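Long-range contacts in nird-like protein (PDB 4CH7), which catalyses the decarboxylation of siroheme to didecarboxysiroheme, a step in heme d1 biosynthesis: residues Pro89-Asn94 with Leu103-Ala108; His93-Thr98 with Phe312-Ile317; Asp65-Ala70 with Tyr132-Val137. One frame throughout, in Å; residues are numbered along the deposited sequence.

Interaction 1: residues Pro89-Asn94 with Leu103-Ala108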
loop_
_atom_site.group_PDB
_atom_site.type_symbol
_atom_site.label_atom_id
_atom_site.label_comp_id
_atom_site.label_asym_id
_atom_site.label_seq_id
_atom_site.Cartn_x
_atom_site.Cartn_y
_atom_site.Cartn_z
ATOM N N PRO A 89 -12.509 4.689 5.547
ATOM C CA PRO A 89 -11.310 5.462 5.204
ATOM C C PRO A 89 -10.047 4.616 5.310
ATOM O O PRO A 89 -9.010 5.002 4.772
ATOM C CB PRO A 89 -11.287 6.565 6.269
ATOM C CG PRO A 89 -12.706 6.647 6.781
ATOM C CD PRO A 89 -13.190 5.230 6.736
ATOM N N GLY A 90 -10.137 3.480 5.999
ATOM C CA GLY A 90 -8.997 2.593 6.156
ATOM C C GLY A 90 -8.885 1.527 5.079
ATOM O O GLY A 90 -7.917 0.763 5.055
ATOM N N VAL A 91 -9.878 1.470 4.193
ATOM C CA VAL A 91 -9.851 0.533 3.074
ATOM C C VAL A 91 -9.196 1.178 1.853
ATOM O O VAL A 91 -9.704 2.164 1.321
ATOM C CB VAL A 91 -11.260 0.031 2.713
ATOM C CG1 VAL A 91 -11.212 -0.827 1.457
ATOM C CG2 VAL A 91 -11.847 -0.757 3.872
ATOM N N SER A 92 -8.066 0.621 1.420
ATOM C CA SER A 92 -7.303 1.181 0.305
ATOM C C SER A 92 -7.746 0.595 -1.033
ATOM O O SER A 92 -8.127 1.327 -1.948
ATOM C CB SER A 92 -5.807 0.939 0.510
ATOM O OG SER A 92 -5.523 -0.444 0.623
ATOM N N HIS A 93 -7.692 -0.728 -1.140
ATOM C CA HIS A 93 -8.153 -1.410 -2.338
ATOM C C HIS A 93 -9.361 -2.265 -1.999
ATOM O O HIS A 93 -9.435 -2.825 -0.908
ATOM C CB HIS A 93 -7.042 -2.289 -2.912
ATOM C CG HIS A 93 -5.740 -1.573 -3.092
ATOM N ND1 HIS A 93 -5.456 -0.815 -4.208
ATOM C CD2 HIS A 93 -4.648 -1.498 -2.296
ATOM C CE1 HIS A 93 -4.243 -0.302 -4.089
ATOM N NE2 HIS A 93 -3.731 -0.702 -2.941
ATOM N N ASN A 94 -10.310 -2.351 -2.926
ATOM C CA ASN A 94 -11.449 -3.252 -2.773
ATOM C C ASN A 94 -11.765 -3.914 -4.106
ATOM O O ASN A 94 -11.908 -3.236 -5.124
ATOM C CB ASN A 94 -12.678 -2.511 -2.238
ATOM C CG ASN A 94 -13.825 -3.450 -1.889
ATOM O OD1 ASN A 94 -13.639 -4.661 -1.772
ATOM N ND2 ASN A 94 -15.015 -2.891 -1.711
ATOM N N LEU A 103 -15.313 -11.046 -2.154
ATOM C CA LEU A 103 -14.973 -9.647 -1.909
ATOM C C LEU A 103 -13.690 -9.530 -1.093
ATOM O O LEU A 103 -13.642 -9.941 0.067
ATOM C CB LEU A 103 -16.121 -8.910 -1.213
ATOM C CG LEU A 103 -15.954 -7.392 -1.177
ATOM C CD1 LEU A 103 -16.104 -6.816 -2.578
ATOM C CD2 LEU A 103 -16.933 -6.743 -0.223
ATOM N N TRP A 104 -12.656 -8.960 -1.706
ATOM C CA TRP A 104 -11.360 -8.810 -1.061
ATOM C C TRP A 104 -10.959 -7.348 -0.974
ATOM O O TRP A 104 -10.914 -6.647 -1.988
ATOM C CB TRP A 104 -10.297 -9.580 -1.841
ATOM C CG TRP A 104 -10.432 -11.061 -1.716
ATOM C CD1 TRP A 104 -11.389 -11.850 -2.281
ATOM C CD2 TRP A 104 -9.569 -11.940 -0.983
ATOM N NE1 TRP A 104 -11.179 -13.167 -1.938
ATOM C CE2 TRP A 104 -10.065 -13.246 -1.142
ATOM C CE3 TRP A 104 -8.424 -11.745 -0.206
ATOM C CZ2 TRP A 104 -9.451 -14.356 -0.547
ATOM C CZ3 TRP A 104 -7.818 -12.844 0.380
ATOM C CH2 TRP A 104 -8.329 -14.131 0.206
ATOM N N PHE A 105 -10.667 -6.889 0.238
ATOM C CA PHE A 105 -10.177 -5.531 0.416
ATOM C C PHE A 105 -9.011 -5.451 1.392
ATOM O O PHE A 105 -8.828 -6.322 2.247
ATOM C CB PHE A 105 -11.307 -4.571 0.813
ATOM C CG PHE A 105 -11.994 -4.922 2.099
ATOM C CD1 PHE A 105 -13.043 -5.830 2.114
ATOM C CD2 PHE A 105 -11.612 -4.318 3.288
ATOM C CE1 PHE A 105 -13.687 -6.148 3.297
ATOM C CE2 PHE A 105 -12.250 -4.626 4.475
ATOM C CZ PHE A 105 -13.292 -5.541 4.480
ATOM N N THR A 106 -8.209 -4.405 1.235
ATOM C CA THR A 106 -7.106 -4.144 2.145
ATOM C C THR A 106 -7.566 -3.144 3.194
ATOM O O THR A 106 -8.016 -2.047 2.860
ATOM C CB THR A 106 -5.878 -3.591 1.405
ATOM O OG1 THR A 106 -5.394 -4.572 0.479
ATOM C CG2 THR A 106 -4.774 -3.238 2.393
ATOM N N LEU A 107 -7.471 -3.536 4.461
ATOM C CA LEU A 107 -7.876 -2.666 5.556
ATOM C C LEU A 107 -6.673 -2.249 6.380
ATOM O O LEU A 107 -5.852 -3.086 6.754
ATOM C CB LEU A 107 -8.898 -3.366 6.456
ATOM C CG LEU A 107 -9.306 -2.625 7.733
ATOM C CD1 LEU A 107 -9.944 -1.290 7.395
ATOM C CD2 LEU A 107 -10.249 -3.470 8.569
ATOM N N ALA A 108 -6.567 -0.951 6.649
ATOM C CA ALA A 108 -5.538 -0.434 7.546
ATOM C C ALA A 108 -6.207 0.324 8.685
ATOM O O ALA A 108 -7.028 1.211 8.446
ATOM C CB ALA A 108 -4.584 0.473 6.796
#
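Gly90 meets Ala108 at the start of the pairing, its O accepting a hydrogen bond from Ala108 N at 2.7 Å. Gly90 CA makes a CA-H...O contact with Ala108 O (3.3 Å), and a beta carbon here would probably collide with that oxygen. One residue on, Val91 pairs with Leu107 as an antiparallel non-hydrogen-bonded pair. Its CG1 is anti to the backbone N (chi1 174°) and approaches Phe105 CB, while CG2 reaches the ring, 3.6 Å from Phe105 CD2; the two side chains cross at about a right angle. Ser92 N then donates to Thr106 O (3.0 Å), and Ser92 OG, which stands between its backbone N and carbonyl carbon, sits 3.3 Å from Thr106 CB. His93 uses its O to accept from Thr106 N at 2.9 Å. Thr106 therefore bonds to two consecutive residues, which is the evidence for a beta bulge: two residues separate Val91 from Asn94, but one separates Leu107 from Phe105. Asn94 resumes the pairing opposite Phe105. Its OD1 comes within 3.4 Å of Leu103 CD1 and 3.5 Å of Phe105 CB, and its amide plane stands 79° from the phenyl ring; ND2 is bonded elsewhere, to Asn86 OD1.

The segment axes are antiparallel, 163° apart, as expected for the beta hairpin of strands 91-97 and 103-109. The bulge puts Ser92 and His93, an inferred active-site residue, on the same side as Thr106, whereas Val91, Asn94, Phe105 and Leu107 occupy the other side. That second side is covered by helices: Val85 of helix 75-87 packs on Val91, Asn94 and Phe105, and Met123 of helix 116-126 on Phe105 and Leu107. In the sheet, strand 103-109 is flanked beyond the hairpin by strand 65-71, and strand 91-97 by strand 303-314.

Interaction 2: residues His93-Thr98 with Phe312-Ile317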
loop_
_atom_site.group_PDB
_atom_site.type_symbol
_atom_site.label_atom_id
_atom_site.label_comp_id
_atom_site.label_asym_id
_atom_site.label_seq_id
_atom_site.Cartn_x
_atom_site.Cartn_y
_atom_site.Cartn_z
ATOM N N HIS A 93 -7.692 -0.728 -1.140
ATOM C CA HIS A 93 -8.153 -1.410 -2.338
ATOM C C HIS A 93 -9.361 -2.265 -1.999
ATOM O O HIS A 93 -9.435 -2.825 -0.908
ATOM C CB HIS A 93 -7.042 -2.289 -2.912
ATOM C CG HIS A 93 -5.740 -1.573 -3.092
ATOM N ND1 HIS A 93 -5.456 -0.815 -4.208
ATOM C CD2 HIS A 93 -4.648 -1.498 -2.296
ATOM C CE1 HIS A 93 -4.243 -0.302 -4.089
ATOM N NE2 HIS A 93 -3.731 -0.702 -2.941
ATOM N N ASN A 94 -10.310 -2.351 -2.926
ATOM C CA ASN A 94 -11.449 -3.252 -2.773
ATOM C C ASN A 94 -11.765 -3.914 -4.106
ATOM O O ASN A 94 -11.908 -3.236 -5.124
ATOM C CB ASN A 94 -12.678 -2.511 -2.238
ATOM C CG ASN A 94 -13.825 -3.450 -1.889
ATOM O OD1 ASN A 94 -13.639 -4.661 -1.772
ATOM N ND2 ASN A 94 -15.015 -2.891 -1.711
ATOM N N TYR A 95 -11.876 -5.237 -4.098
ATOM C CA TYR A 95 -12.048 -5.981 -5.335
ATOM C C TYR A 95 -13.092 -7.079 -5.224
ATOM O O TYR A 95 -13.253 -7.702 -4.171
ATOM C CB TYR A 95 -10.713 -6.592 -5.769
ATOM C CG TYR A 95 -9.713 -5.579 -6.268
ATOM C CD1 TYR A 95 -9.797 -5.078 -7.556
ATOM C CD2 TYR A 95 -8.682 -5.128 -5.454
ATOM C CE1 TYR A 95 -8.891 -4.152 -8.022
ATOM C CE2 TYR A 95 -7.768 -4.198 -5.913
ATOM C CZ TYR A 95 -7.879 -3.713 -7.199
ATOM O OH TYR A 95 -6.975 -2.788 -7.667
ATOM N N GLU A 96 -13.808 -7.301 -6.320
ATOM C CA GLU A 96 -14.601 -8.508 -6.463
ATOM C C GLU A 96 -13.719 -9.545 -7.134
ATOM O O GLU A 96 -13.109 -9.272 -8.171
ATOM C CB GLU A 96 -15.845 -8.262 -7.307
ATOM C CG GLU A 96 -16.614 -9.536 -7.622
ATOM C CD GLU A 96 -17.827 -9.287 -8.484
ATOM O OE1 GLU A 96 -18.252 -8.120 -8.594
ATOM O OE2 GLU A 96 -18.358 -10.263 -9.050
ATOM N N ARG A 97 -13.638 -10.729 -6.537
ATOM C CA ARG A 97 -12.764 -11.768 -7.060
ATOM C C ARG A 97 -13.481 -13.095 -7.274
ATOM O O ARG A 97 -14.539 -13.345 -6.696
ATOM C CB ARG A 97 -11.537 -11.947 -6.162
ATOM C CG ARG A 97 -10.681 -10.694 -6.050
ATOM C CD ARG A 97 -9.364 -10.943 -5.335
ATOM N NE ARG A 97 -8.571 -9.721 -5.242
ATOM C CZ ARG A 97 -7.779 -9.273 -6.211
ATOM N NH1 ARG A 97 -7.673 -9.946 -7.349
ATOM N NH2 ARG A 97 -7.094 -8.151 -6.047
ATOM N N THR A 98 -12.897 -13.933 -8.124
ATOM C CA THR A 98 -13.446 -15.251 -8.420
ATOM C C THR A 98 -13.006 -16.258 -7.362
ATOM O O THR A 98 -11.929 -16.853 -7.462
ATOM C CB THR A 98 -12.999 -15.746 -9.807
ATOM O OG1 THR A 98 -11.590 -16.009 -9.793
ATOM C CG2 THR A 98 -13.303 -14.700 -10.869
ATOM N N PHE A 312 -13.765 -1.761 -6.973
ATOM C CA PHE A 312 -14.677 -0.843 -6.305
ATOM C C PHE A 312 -13.951 0.379 -5.775
ATOM O O PHE A 312 -14.554 1.438 -5.588
ATOM C CB PHE A 312 -15.391 -1.549 -5.154
ATOM C CG PHE A 312 -16.290 -2.661 -5.596
ATOM C CD1 PHE A 312 -17.474 -2.383 -6.261
ATOM C CD2 PHE A 312 -15.958 -3.984 -5.343
ATOM C CE1 PHE A 312 -18.310 -3.402 -6.674
ATOM C CE2 PHE A 312 -16.789 -5.009 -5.751
ATOM C CZ PHE A 312 -17.966 -4.715 -6.421
ATOM N N LYS A 313 -12.652 0.228 -5.537
ATOM C CA LYS A 313 -11.880 1.277 -4.896
ATOM C C LYS A 313 -10.384 1.024 -5.020
ATOM O O LYS A 313 -9.905 -0.081 -4.754
ATOM C CB LYS A 313 -12.268 1.371 -3.420
ATOM C CG LYS A 313 -11.691 2.564 -2.680
ATOM C CD LYS A 313 -12.213 2.591 -1.255
ATOM C CE LYS A 313 -11.755 3.833 -0.521
ATOM N NZ LYS A 313 -12.284 3.865 0.867
ATOM N N LYS A 314 -9.655 2.052 -5.437
ATOM C CA LYS A 314 -8.202 2.019 -5.411
ATOM C C LYS A 314 -7.688 3.413 -5.100
ATOM O O LYS A 314 -7.326 4.173 -5.998
ATOM C CB LYS A 314 -7.623 1.535 -6.738
ATOM C CG LYS A 314 -6.115 1.330 -6.694
ATOM C CD LYS A 314 -5.543 1.046 -8.066
ATOM C CE LYS A 314 -4.149 0.452 -7.955
ATOM N NZ LYS A 314 -3.258 1.252 -7.073
ATOM N N VAL A 315 -7.686 3.748 -3.818
ATOM C CA VAL A 315 -7.101 4.991 -3.352
ATOM C C VAL A 315 -5.969 4.603 -2.422
ATOM O O VAL A 315 -5.792 3.424 -2.116
ATOM C CB VAL A 315 -8.126 5.834 -2.575
ATOM C CG1 VAL A 315 -9.403 5.991 -3.381
ATOM C CG2 VAL A 315 -8.436 5.191 -1.233
ATOM N N ARG A 316 -5.192 5.582 -1.981
ATOM C CA ARG A 316 -4.272 5.332 -0.888
ATOM C C ARG A 316 -4.705 6.149 0.314
ATOM O O ARG A 316 -5.097 7.311 0.190
ATOM C CB ARG A 316 -2.831 5.642 -1.274
ATOM C CG ARG A 316 -2.601 7.065 -1.707
ATOM C CD ARG A 316 -1.126 7.343 -1.857
ATOM N NE ARG A 316 -0.892 8.304 -2.924
ATOM C CZ ARG A 316 0.252 8.950 -3.107
ATOM N NH1 ARG A 316 1.273 8.750 -2.285
ATOM N NH2 ARG A 316 0.366 9.802 -4.112
ATOM N N ILE A 317 -4.643 5.520 1.478
ATOM C CA ILE A 317 -5.127 6.117 2.709
ATOM C C ILE A 317 -4.306 7.332 3.120
ATOM O O ILE A 317 -3.114 7.427 2.817
ATOM C CB ILE A 317 -5.099 5.095 3.855
ATOM C CG1 ILE A 317 -3.687 4.526 4.029
ATOM C CG2 ILE A 317 -6.079 3.964 3.583
ATOM C CD1 ILE A 317 -3.547 3.589 5.206
#
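A classic beta bulge, in which Phe312 and Lys313 both face Asn94, interrupts the pairing of strand 303-314 with strand 91-97 in the closed eight-stranded barrel of the AsnC-like domains. Two backbone hydrogen bonds define it: Asn94 N to Lys313 O at 2.9 Å, and Phe312 N to Asn94 O at 3.0 Å. The touching parts run 169° apart, so the pairing is antiparallel.

Phe312 carries the side-chain contact on the Asn94 side of the sheet. Its CG is anti to the carbonyl carbon (chi1 -65°); the ring beyond lies beside Asn94, whose ND2, bonded to Asn86 OD1, is 3.9 Å from Phe312 CD2, and reaches Glu96, where CE2 lies 3.7 Å from Glu96 CB. The Glu96 carboxylate, in a salt bridge with Arg75, is nearly parallel to the ring, their planes 13° apart. An alanine in place of Phe312 would probably open a gap beside Glu96 CB, and leave Leu78 of helix 75-87 without the ring it packs on.

On the other side of the sheet lies His93, an active-site residue by inference. Lys314 runs alongside it and points the same way; Lys314 CG stands at the ring edge, 3.3 Å from His93 ND1, and the chain bends at its last torsion to set Lys314 NZ in the ring plane, 3.5 Å from His93 CE1.

Interaction 3: residues Asp65-Ala70 with Tyr132-Val137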
loop_
_atom_site.group_PDB
_atom_site.type_symbol
_atom_site.label_atom_id
_atom_site.label_comp_id
_atom_site.label_asym_id
_atom_site.label_seq_id
_atom_site.Cartn_x
_atom_site.Cartn_y
_atom_site.Cartn_z
ATOM N N ASP A 65 -2.135 -1.242 12.024
ATOM C CA ASP A 65 -2.312 -2.655 11.738
ATOM C C ASP A 65 -3.074 -2.760 10.425
ATOM O O ASP A 65 -4.175 -2.218 10.293
ATOM C CB ASP A 65 -3.081 -3.358 12.854
ATOM C CG ASP A 65 -2.949 -4.872 12.788
ATOM O OD1 ASP A 65 -2.368 -5.382 11.805
ATOM O OD2 ASP A 65 -3.430 -5.552 13.717
ATOM N N SER A 66 -2.474 -3.433 9.450
ATOM C CA SER A 66 -3.115 -3.613 8.155
ATOM C C SER A 66 -3.201 -5.088 7.787
ATOM O O SER A 66 -2.299 -5.870 8.095
ATOM C CB SER A 66 -2.381 -2.827 7.066
ATOM O OG SER A 66 -1.024 -3.216 6.973
ATOM N N ALA A 67 -4.297 -5.466 7.139
ATOM C CA ALA A 67 -4.509 -6.855 6.753
ATOM C C ALA A 67 -5.304 -6.952 5.463
ATOM O O ALA A 67 -5.965 -5.995 5.052
ATOM C CB ALA A 67 -5.219 -7.613 7.861
ATOM N N LEU A 68 -5.241 -8.119 4.834
ATOM C CA LEU A 68 -6.067 -8.396 3.670
ATOM C C LEU A 68 -7.341 -9.078 4.145
ATOM O O LEU A 68 -7.292 -10.156 4.740
ATOM C CB LEU A 68 -5.322 -9.285 2.677
ATOM C CG LEU A 68 -5.971 -9.515 1.312
ATOM C CD1 LEU A 68 -6.267 -8.187 0.640
ATOM C CD2 LEU A 68 -5.069 -10.366 0.436
ATOM N N ILE A 69 -8.480 -8.440 3.898
ATOM C CA ILE A 69 -9.758 -8.966 4.360
ATOM C C ILE A 69 -10.551 -9.561 3.200
ATOM O O ILE A 69 -10.566 -9.004 2.103
ATOM C CB ILE A 69 -10.587 -7.873 5.063
ATOM C CG1 ILE A 69 -9.736 -7.145 6.108
ATOM C CG2 ILE A 69 -11.830 -8.468 5.707
ATOM C CD1 ILE A 69 -9.149 -8.061 7.172
ATOM N N ALA A 70 -11.202 -10.696 3.444
ATOM C CA ALA A 70 -12.030 -11.343 2.433
ATOM C C ALA A 70 -13.424 -11.601 2.992
ATOM O O ALA A 70 -13.559 -12.187 4.060
ATOM C CB ALA A 70 -11.397 -12.645 1.988
ATOM N N TYR A 132 -15.712 -14.636 6.959
ATOM C CA TYR A 132 -14.694 -13.712 6.476
ATOM C C TYR A 132 -13.282 -14.154 6.845
ATOM O O TYR A 132 -13.088 -14.987 7.734
ATOM C CB TYR A 132 -14.957 -12.280 6.957
ATOM C CG TYR A 132 -14.974 -12.101 8.461
ATOM C CD1 TYR A 132 -13.808 -11.825 9.163
ATOM C CD2 TYR A 132 -16.161 -12.181 9.173
ATOM C CE1 TYR A 132 -13.823 -11.651 10.532
ATOM C CE2 TYR A 132 -16.186 -12.006 10.541
ATOM C CZ TYR A 132 -15.015 -11.743 11.214
ATOM O OH TYR A 132 -15.038 -11.572 12.579
ATOM N N LEU A 133 -12.300 -13.592 6.146
ATOM C CA LEU A 133 -10.904 -13.924 6.387
ATOM C C LEU A 133 -10.126 -12.684 6.805
ATOM O O LEU A 133 -10.375 -11.584 6.304
ATOM C CB LEU A 133 -10.275 -14.533 5.135
ATOM C CG LEU A 133 -10.912 -15.815 4.605
ATOM C CD1 LEU A 133 -10.229 -16.264 3.331
ATOM C CD2 LEU A 133 -10.863 -16.909 5.654
ATOM N N VAL A 134 -9.195 -12.866 7.735
ATOM C CA VAL A 134 -8.314 -11.790 8.162
ATOM C C VAL A 134 -6.871 -12.238 7.961
ATOM O O VAL A 134 -6.301 -12.941 8.802
ATOM C CB VAL A 134 -8.576 -11.385 9.628
ATOM C CG1 VAL A 134 -7.554 -10.364 10.087
ATOM C CG2 VAL A 134 -9.983 -10.824 9.772
ATOM N N LEU A 135 -6.294 -11.840 6.830
ATOM C CA LEU A 135 -4.968 -12.303 6.436
ATOM C C LEU A 135 -3.943 -11.174 6.476
ATOM O O LEU A 135 -4.122 -10.140 5.833
ATOM C CB LEU A 135 -5.013 -12.906 5.028
ATOM C CG LEU A 135 -6.151 -13.889 4.753
ATOM C CD1 LEU A 135 -6.110 -14.385 3.316
ATOM C CD2 LEU A 135 -6.103 -15.053 5.719
ATOM N N ARG A 136 -2.871 -11.375 7.237
ATOM C CA ARG A 136 -1.786 -10.405 7.276
ATOM C C ARG A 136 -0.627 -10.860 6.402
ATOM O O ARG A 136 0.047 -11.846 6.704
ATOM C CB ARG A 136 -1.325 -10.162 8.712
ATOM C CG ARG A 136 -2.286 -9.291 9.502
ATOM C CD ARG A 136 -1.825 -9.080 10.929
ATOM N NE ARG A 136 -2.735 -8.199 11.655
ATOM C CZ ARG A 136 -3.873 -8.603 12.209
ATOM N NH1 ARG A 136 -4.246 -9.872 12.120
ATOM N NH2 ARG A 136 -4.648 -7.739 12.850
ATOM N N VAL A 137 -0.406 -10.132 5.313
ATOM C CA VAL A 137 0.630 -10.479 4.352
ATOM C C VAL A 137 1.829 -9.543 4.465
ATOM O O VAL A 137 1.708 -8.418 4.955
ATOM C CB VAL A 137 0.087 -10.447 2.912
ATOM C CG1 VAL A 137 -1.057 -11.436 2.755
ATOM C CG2 VAL A 137 -0.378 -9.046 2.543
HETATM O O HOH W 1 -1.380 -7.185 5.578
#
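An antiparallel strand pairing, sealed at one end by a salt bridge, joins Asp65-Ala70 to Tyr132-Val137, segments on the first and last strands of the first AsnC-like domain. Arg136 grips Asp65 side-on with two nitrogens: NE donates to OD1 at 2.8 Å in a nearly straight bond (169°), and NH2 to OD2 at 2.6 Å. The first bond lies in the guanidinium plane and uses the syn lone pair of OD1; the second meets OD2 from above the carboxylate plane, consistent with the 34° between the two flat groups. An Arg136 chain extended from CG to NE carries the guanidinium past Ala67, with CG 3.8 Å from Ala67 CB. Arg136 NH1 forms a second salt bridge, to Glu117, so two carboxylates would help to fix the group.

Strands 65-71 and 132-139 are neighbours in the beta-alpha-beta-beta-alpha-beta unit of this ferredoxin-like half-barrel, and their segments run 168° apart. Leu68 and Leu135 exchange two backbone hydrogen bonds, as do Ala70 and Leu133. These two pairs point to one side of the sheet; Ala70 CB touches Leu133 CB at 3.8 Å there, and Leu68 and Leu135 both reach Phe276 of strand 275-281. Ile69 and Val134 lie side by side on the opposite side, Ile69 CD1 at 3.9 Å from Val134 CG2, and Val134 also packs on Leu116 of helix 116-126. A water bridges the backbones, donating to Ser66 O at 3.0 Å and accepting from Val137 N at 3.1 Å.

How the interactions relate
From the N terminus, segment 65-70 comes first and its partner, 132-137, only after 61 intervening residues, so interaction 3 closes a wide loop. Interaction 1, a hairpin contact with eight residues between its segments, falls wholly within that loop. Interaction 2 starts from the same strand as interaction 1, sharing His93 and Asn94, but pairs it with residues 312-317 far along the chain, so its segments alternate with those of interaction 3. Strand 103-109 also bonds to strand 65-71, through Phe105 O to Ile69 N. Together the contacts trace consecutive strands from 132-139 to 303-314, linking the first AsnC-like domain to the second.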